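Local coordinates for protein lipase aflb (Neosartorya fumigata, PDB 6IDY) that probably hydrolyses ester bonds of lipids, as a calcium-containing fungal lipase of the alpha/beta-hydrolase fold, at residues A[61-64]-A[65-69]; A[72-75]-A[76-80]. All coordinates share one frame; numbering follows the deposited sequence.

Interaction 1. Residues A[61-64]-A[65-69]; sequences KSVQ and EAFDK
Ser-62 is the N-cap of helix 63-73, and Glu-65, three residues on, turns back to meet it and the residue before it. The cap bond itself is weak: Glu-65 N reaches Ser-62 OG at 3.3 Å. The hydroxyl can face that N-H because OG lies between the backbone N and the carbonyl carbon (chi1 69°). Since the Glu-65 side chain does not return to the backbone N of Ser-62, this is not a reciprocal capping box. Its carboxylate goes one residue further back. Lys-61 N donates to Glu-65 OE1 at 2.9 Å in a nearly straight bond (168°), meeting the oxygen on its anti side and well out of the carboxylate plane. The same oxygen lies beside the start of the lysine chain, with Lys-61 CB 3.4 Å from Glu-65 OE1. The charged ends do not form a direct salt bridge. A water joins them instead, accepting from Lys-61 NZ and donating to Glu-65 OE2, 2.8 Å from each. The carboxylate is thus held through both oxygens, and its negative charge beside the first turn would probably suit the helix dipole. Behind the cap the regular helical bonds begin, Ala-66 N to Ser-62 O, Phe-67 N to Val-63 O and Asp-68 N to Gln-64 O. The inner face of the helix is apolar. Here Leu-405, Leu-408 and Leu-409 of helix 405-412 cover Val-63, Ala-66 and Phe-67 between them, and the ring of Tyr-359 meets that of Phe-67. Val-63 and Phe-67 run side by side in the same direction. With Val-63 CG1 anti to the backbone N (chi1 173°), this methyl rests 3.7 Å from Phe-67 CE2.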
# COMPACT_ATOMS: atom_id res chain seq x y z
N LYS A 61 2.09 1.72 -26.52
CA LYS A 61 1.28 0.90 -27.43
C LYS A 61 1.18 -0.53 -26.90
O LYS A 61 0.26 -1.26 -27.27
CB LYS A 61 1.90 0.89 -28.83
CG LYS A 61 1.73 2.19 -29.59
CD LYS A 61 2.44 2.16 -30.94
CE LYS A 61 2.36 3.48 -31.67
NZ LYS A 61 3.15 4.53 -30.98
N SER A 62 2.13 -0.91 -26.05
CA SER A 62 2.22 -2.24 -25.46
C SER A 62 2.80 -2.17 -24.04
O SER A 62 3.24 -1.11 -23.60
CB SER A 62 3.11 -3.12 -26.33
OG SER A 62 4.45 -2.65 -26.25
N VAL A 63 2.83 -3.33 -23.36
CA VAL A 63 3.36 -3.51 -22.01
C VAL A 63 4.88 -3.27 -22.01
O VAL A 63 5.39 -2.62 -21.10
CB VAL A 63 2.96 -4.91 -21.46
CG1 VAL A 63 3.63 -5.19 -20.12
CG2 VAL A 63 1.44 -5.04 -21.34
N GLN A 64 5.59 -3.76 -23.05
CA GLN A 64 7.03 -3.57 -23.21
C GLN A 64 7.39 -2.09 -23.35
O GLN A 64 8.38 -1.66 -22.77
CB GLN A 64 7.58 -4.41 -24.38
CG GLN A 64 9.11 -4.38 -24.55
CD GLN A 64 9.87 -4.86 -23.33
OE1 GLN A 64 10.41 -4.07 -22.55
NE2 GLN A 64 9.91 -6.17 -23.13
N GLU A 65 6.56 -1.31 -24.08
CA GLU A 65 6.77 0.13 -24.24
C GLU A 65 6.65 0.86 -22.90
O GLU A 65 7.42 1.78 -22.64
CB GLU A 65 5.80 0.73 -25.26
CG GLU A 65 6.21 0.47 -26.70
CD GLU A 65 5.77 1.51 -27.70
OE1 GLU A 65 4.76 2.21 -27.45
OE2 GLU A 65 6.44 1.63 -28.75
N ALA A 66 5.70 0.42 -22.04
CA ALA A 66 5.49 0.98 -20.71
C ALA A 66 6.73 0.74 -19.84
O ALA A 66 7.18 1.68 -19.18
CB ALA A 66 4.27 0.36 -20.06
N PHE A 67 7.29 -0.49 -19.88
CA PHE A 67 8.50 -0.85 -19.13
C PHE A 67 9.72 -0.12 -19.66
O PHE A 67 10.58 0.26 -18.86
CB PHE A 67 8.73 -2.37 -19.10
CG PHE A 67 7.92 -3.09 -18.05
CD1 PHE A 67 8.18 -2.89 -16.70
CD2 PHE A 67 6.93 -3.99 -18.41
CE1 PHE A 67 7.43 -3.56 -15.72
CE2 PHE A 67 6.19 -4.67 -17.44
CZ PHE A 67 6.45 -4.45 -16.10
N ASP A 68 9.79 0.11 -20.99
CA ASP A 68 10.88 0.87 -21.63
C ASP A 68 10.90 2.30 -21.08
O ASP A 68 11.97 2.83 -20.80
CB ASP A 68 10.75 0.86 -23.17
CG ASP A 68 11.07 -0.46 -23.86
OD1 ASP A 68 11.60 -1.37 -23.19
OD2 ASP A 68 10.78 -0.59 -25.06
N LYS A 69 9.70 2.90 -20.89
CA LYS A 69 9.56 4.24 -20.31
C LYS A 69 10.02 4.24 -18.85
O LYS A 69 10.72 5.17 -18.45
CB LYS A 69 8.11 4.72 -20.40
CG LYS A 69 7.66 5.05 -21.81
CD LYS A 69 6.20 5.45 -21.82
CE LYS A 69 5.70 5.70 -23.22
NZ LYS A 69 6.31 6.93 -23.80
O HOH W 1 5.74 3.46 -30.68

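Interaction 2. Residues A[72-75]-A[76-80]; sequences SIFA and DGTPD
Gly-77 N donates to Phe-74 O at 3.0 Å, closing a type I beta-turn from Phe-74 to Gly-77 that leads out of helix 63-73. The N-H approaches from above the carbonyl plane, and the angle at hydrogen is 149°. A second link crosses the turn, a CA-H...O contact of 3.4 Å between Phe-74 CA and Gly-77 O. Gly-77 has a positive phi (116°). Its backbone angles are ones a glycine takes readily, because a CB would crowd the carbonyl oxygen of Asp-76. Beyond it the chain folds back under the Phe-74 side chain. Pro-79 CD sits over the centre of one face of the Phe-74 ring, 3.6 Å from the centroid and 6° from the normal, a CH-pi contact. Thr-78 lies alongside the phenyl group and points the same way, and both its branches meet one ring atom. Thr-78 OG1 is 3.5 Å and Thr-78 CG2 3.6 Å from Phe-74 CE2. At the neighbouring ring carbon, Pro-79 CG lies 3.9 Å from Ile-73 CG2, the two side chains crossing at about a right angle. Met-84 of helix 81-90 packs on Ile-73, Phe-74 and Pro-79 alike. Asp-80 then accepts from Lys-83 N through OD1. The arrangement is the connection between helix 63-73 and helix 81-90, a beta-turn followed by the Asp-80 N-cap.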
# COMPACT_ATOMS: atom_id res chain seq x y z
N SER A 72 13.75 4.02 -18.69
CA SER A 72 14.29 5.31 -19.10
C SER A 72 14.42 6.23 -17.87
O SER A 72 15.38 7.00 -17.78
CB SER A 72 13.39 5.95 -20.16
OG SER A 72 13.85 7.25 -20.50
N ILE A 73 13.45 6.15 -16.94
CA ILE A 73 13.44 6.92 -15.69
C ILE A 73 14.59 6.43 -14.79
O ILE A 73 15.25 7.23 -14.13
CB ILE A 73 12.06 6.85 -14.96
CG1 ILE A 73 10.92 7.42 -15.85
CG2 ILE A 73 12.09 7.54 -13.59
CD1 ILE A 73 9.48 7.10 -15.37
N PHE A 74 14.85 5.11 -14.81
CA PHE A 74 15.87 4.43 -14.01
C PHE A 74 17.27 4.44 -14.65
O PHE A 74 18.20 3.86 -14.07
CB PHE A 74 15.43 2.99 -13.71
CG PHE A 74 14.50 2.84 -12.53
CD1 PHE A 74 13.17 3.27 -12.60
CD2 PHE A 74 14.93 2.23 -11.35
CE1 PHE A 74 12.31 3.14 -11.50
CE2 PHE A 74 14.06 2.07 -10.27
CZ PHE A 74 12.76 2.53 -10.35
N ALA A 75 17.44 5.11 -15.82
CA ALA A 75 18.70 5.17 -16.57
C ALA A 75 19.88 5.75 -15.78
O ALA A 75 21.01 5.30 -15.96
CB ALA A 75 18.52 5.93 -17.87
N ASP A 76 19.63 6.74 -14.91
CA ASP A 76 20.65 7.39 -14.07
C ASP A 76 20.64 6.83 -12.65
O ASP A 76 21.31 7.37 -11.76
CB ASP A 76 20.48 8.92 -14.08
CG ASP A 76 20.68 9.55 -15.44
OD1 ASP A 76 21.77 9.34 -16.04
OD2 ASP A 76 19.77 10.26 -15.90
N GLY A 77 19.92 5.73 -12.46
CA GLY A 77 19.80 5.03 -11.19
C GLY A 77 18.39 5.05 -10.68
O GLY A 77 17.51 5.67 -11.29
N THR A 78 18.15 4.37 -9.55
CA THR A 78 16.83 4.35 -8.93
C THR A 78 16.51 5.78 -8.44
O THR A 78 17.27 6.34 -7.65
CB THR A 78 16.77 3.28 -7.83
OG1 THR A 78 17.05 2.01 -8.41
CG2 THR A 78 15.41 3.23 -7.15
N PRO A 79 15.43 6.41 -8.96
CA PRO A 79 15.11 7.78 -8.52
C PRO A 79 14.49 7.80 -7.12
O PRO A 79 14.29 6.74 -6.52
CB PRO A 79 14.07 8.23 -9.56
CG PRO A 79 13.33 6.95 -9.90
CD PRO A 79 14.41 5.89 -9.90
N ASP A 80 14.18 8.99 -6.60
CA ASP A 80 13.45 9.09 -5.33
C ASP A 80 11.98 9.34 -5.69
O ASP A 80 11.65 9.33 -6.88
CB ASP A 80 14.05 10.17 -4.40
CG ASP A 80 14.06 11.60 -4.90
OD1 ASP A 80 13.54 11.86 -6.01
OD2 ASP A 80 14.58 12.48 -4.18

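Overall arrangement
Interactions 1 and 2 lie near the two ends of helix 63-73, with centres about 16 Å apart. Their centres are about 23 and 22 Å from the centre of the chain, and both are partly buried. In each, two residues are buried, Ala-66 and Phe-67 in one, Ile-73 and Pro-79 in the other, while others are exposed. At 61-69 side-chain oxygens and a bound water serve the start of the helix, while the apolar face meets helix 405-412. At 72-80 the turn is closed by a backbone bond, with proline-aromatic packing beside it, and its apolar side meets helix 81-90 and loops. Interaction 1 lies at the start of the helix and interaction 2 at its exit.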